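Local coordinates for adenosine monophosphate-protein transferase (Pyrococcus horikoshii, PDB 2D16) that is of unproven function but belongs to the adenosine-specific kinase family and probably acts as an adenosine monophosphate-protein transferase, at residues P41-G46 with I85-A90. Numbering follows the deposited sequence.
Sequences PGIKFG and ILMKNA
Ile43 reaches across to Ala90, just past the end of strand 82-88, with its long branch: CG1 is anti to the backbone N (chi1 -174°) and the chain runs on extended, which brings CD1 to 3.6 Å from Ala90 CB and 4.0 Å from Met87 SD. Met87 sends its own extended chain out on this same side, and its CB packs against Phe45 CB at 3.6 Å. From there the Phe45 ring turns away to lie against helix 25-39, while Ile43 and Met87 both meet Val95 of helix 92-100. An alanine at Ile43 would probably open a gap between Ala90, the Met87 sulphur and Val95, leaving the thioether freer to move. The opposite face carries Lys44 and Lys88, whose aliphatic parts cross, Lys44 CB 3.7 Å from Lys88 CG; Lys44 bends at chi2 (-59°) and leads its amine away. Asn89 ND2 sits 3.4 Å from Lys44 CG and donates a weak hydrogen bond to Gly42 O, and a water donates to both Pro41 O and Asn89 O, linking the loop that leads into strand 44-51 with the one that leaves strand 82-88. Between the faces, Lys44 pairs with Lys88 and Gly46 with Leu86, two backbone hydrogen bonds each. This is antiparallel beta pairing of neighbouring inner strands 44-51 and 82-88 in a five-stranded sheet, with helices 25-39 and 92-100 covering its Phe45-Met87 face.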
loop_
_atom_site.group_PDB
_atom_site.type_symbol
_atom_site.label_atom_id
_atom_site.label_comp_id
_atom_site.label_asym_id
_atom_site.label_seq_id
_atom_site.Cartn_x
_atom_site.Cartn_y
_atom_site.Cartn_z
ATOM N N PRO A 41 -11.746 24.768 -17.207
ATOM C CA PRO A 41 -11.125 24.101 -18.355
ATOM C C PRO A 41 -12.135 23.969 -19.488
ATOM O O PRO A 41 -13.283 23.591 -19.255
ATOM C CB PRO A 41 -10.727 22.738 -17.791
ATOM C CG PRO A 41 -10.511 23.020 -16.327
ATOM C CD PRO A 41 -11.674 23.921 -16.005
ATOM N N GLY A 42 -11.711 24.286 -20.709
ATOM C CA GLY A 42 -12.602 24.171 -21.852
ATOM C C GLY A 42 -13.477 25.378 -22.135
ATOM O O GLY A 42 -14.247 25.377 -23.094
ATOM N N ILE A 43 -13.377 26.408 -21.301
ATOM C CA ILE A 43 -14.174 27.608 -21.502
ATOM C C ILE A 43 -13.894 28.185 -22.893
ATOM O O ILE A 43 -12.746 28.236 -23.334
ATOM C CB ILE A 43 -13.850 28.673 -20.405
ATOM C CG1 ILE A 43 -14.787 29.876 -20.531
ATOM C CG2 ILE A 43 -12.396 29.106 -20.512
ATOM C CD1 ILE A 43 -14.673 30.862 -19.370
ATOM N N LYS A 44 -14.953 28.581 -23.592
ATOM C CA LYS A 44 -14.835 29.173 -24.923
ATOM C C LYS A 44 -15.437 30.563 -24.814
ATOM O O LYS A 44 -16.540 30.725 -24.294
ATOM C CB LYS A 44 -15.594 28.335 -25.955
ATOM C CG LYS A 44 -14.992 26.953 -26.184
ATOM C CD LYS A 44 -13.545 27.052 -26.658
ATOM C CE LYS A 44 -12.925 25.675 -26.842
ATOM N NZ LYS A 44 -11.505 25.750 -27.289
ATOM N N PHE A 45 -14.726 31.572 -25.305
ATOM C CA PHE A 45 -15.233 32.921 -25.154
ATOM C C PHE A 45 -14.638 33.963 -26.079
ATOM O O PHE A 45 -13.647 33.734 -26.779
ATOM C CB PHE A 45 -14.974 33.376 -23.718
ATOM C CG PHE A 45 -13.512 33.586 -23.415
ATOM C CD1 PHE A 45 -12.927 34.842 -23.570
ATOM C CD2 PHE A 45 -12.706 32.515 -23.034
ATOM C CE1 PHE A 45 -11.564 35.029 -23.352
ATOM C CE2 PHE A 45 -11.335 32.693 -22.815
ATOM C CZ PHE A 45 -10.764 33.951 -22.975
ATOM N N GLY A 46 -15.269 35.128 -26.036
ATOM C CA GLY A 46 -14.824 36.277 -26.788
ATOM C C GLY A 46 -14.883 37.430 -25.800
ATOM O O GLY A 46 -15.802 37.494 -24.980
ATOM N N ILE A 85 -17.925 40.331 -22.362
ATOM C CA ILE A 85 -17.508 38.943 -22.455
ATOM C C ILE A 85 -18.697 38.079 -22.853
ATOM O O ILE A 85 -19.781 38.220 -22.298
ATOM C CB ILE A 85 -16.988 38.402 -21.102
ATOM C CG1 ILE A 85 -15.798 39.234 -20.621
ATOM C CG2 ILE A 85 -16.595 36.933 -21.249
ATOM C CD1 ILE A 85 -15.399 38.937 -19.187
ATOM N N LEU A 86 -18.487 37.207 -23.832
ATOM C CA LEU A 86 -19.520 36.271 -24.264
ATOM C C LEU A 86 -18.834 34.919 -24.158
ATOM O O LEU A 86 -17.785 34.703 -24.760
ATOM C CB LEU A 86 -19.961 36.547 -25.707
ATOM C CG LEU A 86 -20.789 37.819 -25.926
ATOM C CD1 LEU A 86 -21.096 37.985 -27.405
ATOM C CD2 LEU A 86 -22.081 37.737 -25.122
ATOM N N MET A 87 -19.413 34.013 -23.379
ATOM C CA MET A 87 -18.792 32.713 -23.177
ATOM C C MET A 87 -19.766 31.544 -23.137
ATOM O O MET A 87 -20.979 31.716 -22.992
ATOM C CB MET A 87 -18.014 32.723 -21.859
ATOM C CG MET A 87 -18.936 32.836 -20.640
ATOM S SD MET A 87 -18.077 32.870 -19.048
ATOM C CE MET A 87 -19.415 32.439 -17.932
ATOM N N LYS A 88 -19.200 30.350 -23.265
ATOM C CA LYS A 88 -19.947 29.105 -23.194
ATOM C C LYS A 88 -19.023 28.081 -22.536
ATOM O O LYS A 88 -17.815 28.313 -22.420
ATOM C CB LYS A 88 -20.383 28.643 -24.590
ATOM C CG LYS A 88 -19.255 28.400 -25.573
ATOM C CD LYS A 88 -19.824 27.953 -26.920
ATOM C CE LYS A 88 -18.723 27.643 -27.924
ATOM N NZ LYS A 88 -19.287 27.168 -29.224
ATOM N N ASN A 89 -19.590 26.960 -22.097
ATOM C CA ASN A 89 -18.833 25.906 -21.427
ATOM C C ASN A 89 -18.339 26.383 -20.060
ATOM O O ASN A 89 -17.367 25.860 -19.512
ATOM C CB ASN A 89 -17.645 25.451 -22.285
ATOM C CG ASN A 89 -18.077 24.899 -23.631
ATOM O OD1 ASN A 89 -19.192 24.402 -23.779
ATOM N ND2 ASN A 89 -17.189 24.970 -24.613
ATOM N N ALA A 90 -19.031 27.379 -19.520
ATOM C CA ALA A 90 -18.713 27.950 -18.215
ATOM C C ALA A 90 -19.884 28.845 -17.838
ATOM O O ALA A 90 -20.588 29.347 -18.712
ATOM C CB ALA A 90 -17.424 28.769 -18.285
HETATM O O HOH W 1 -15.883 23.500 -20.258
#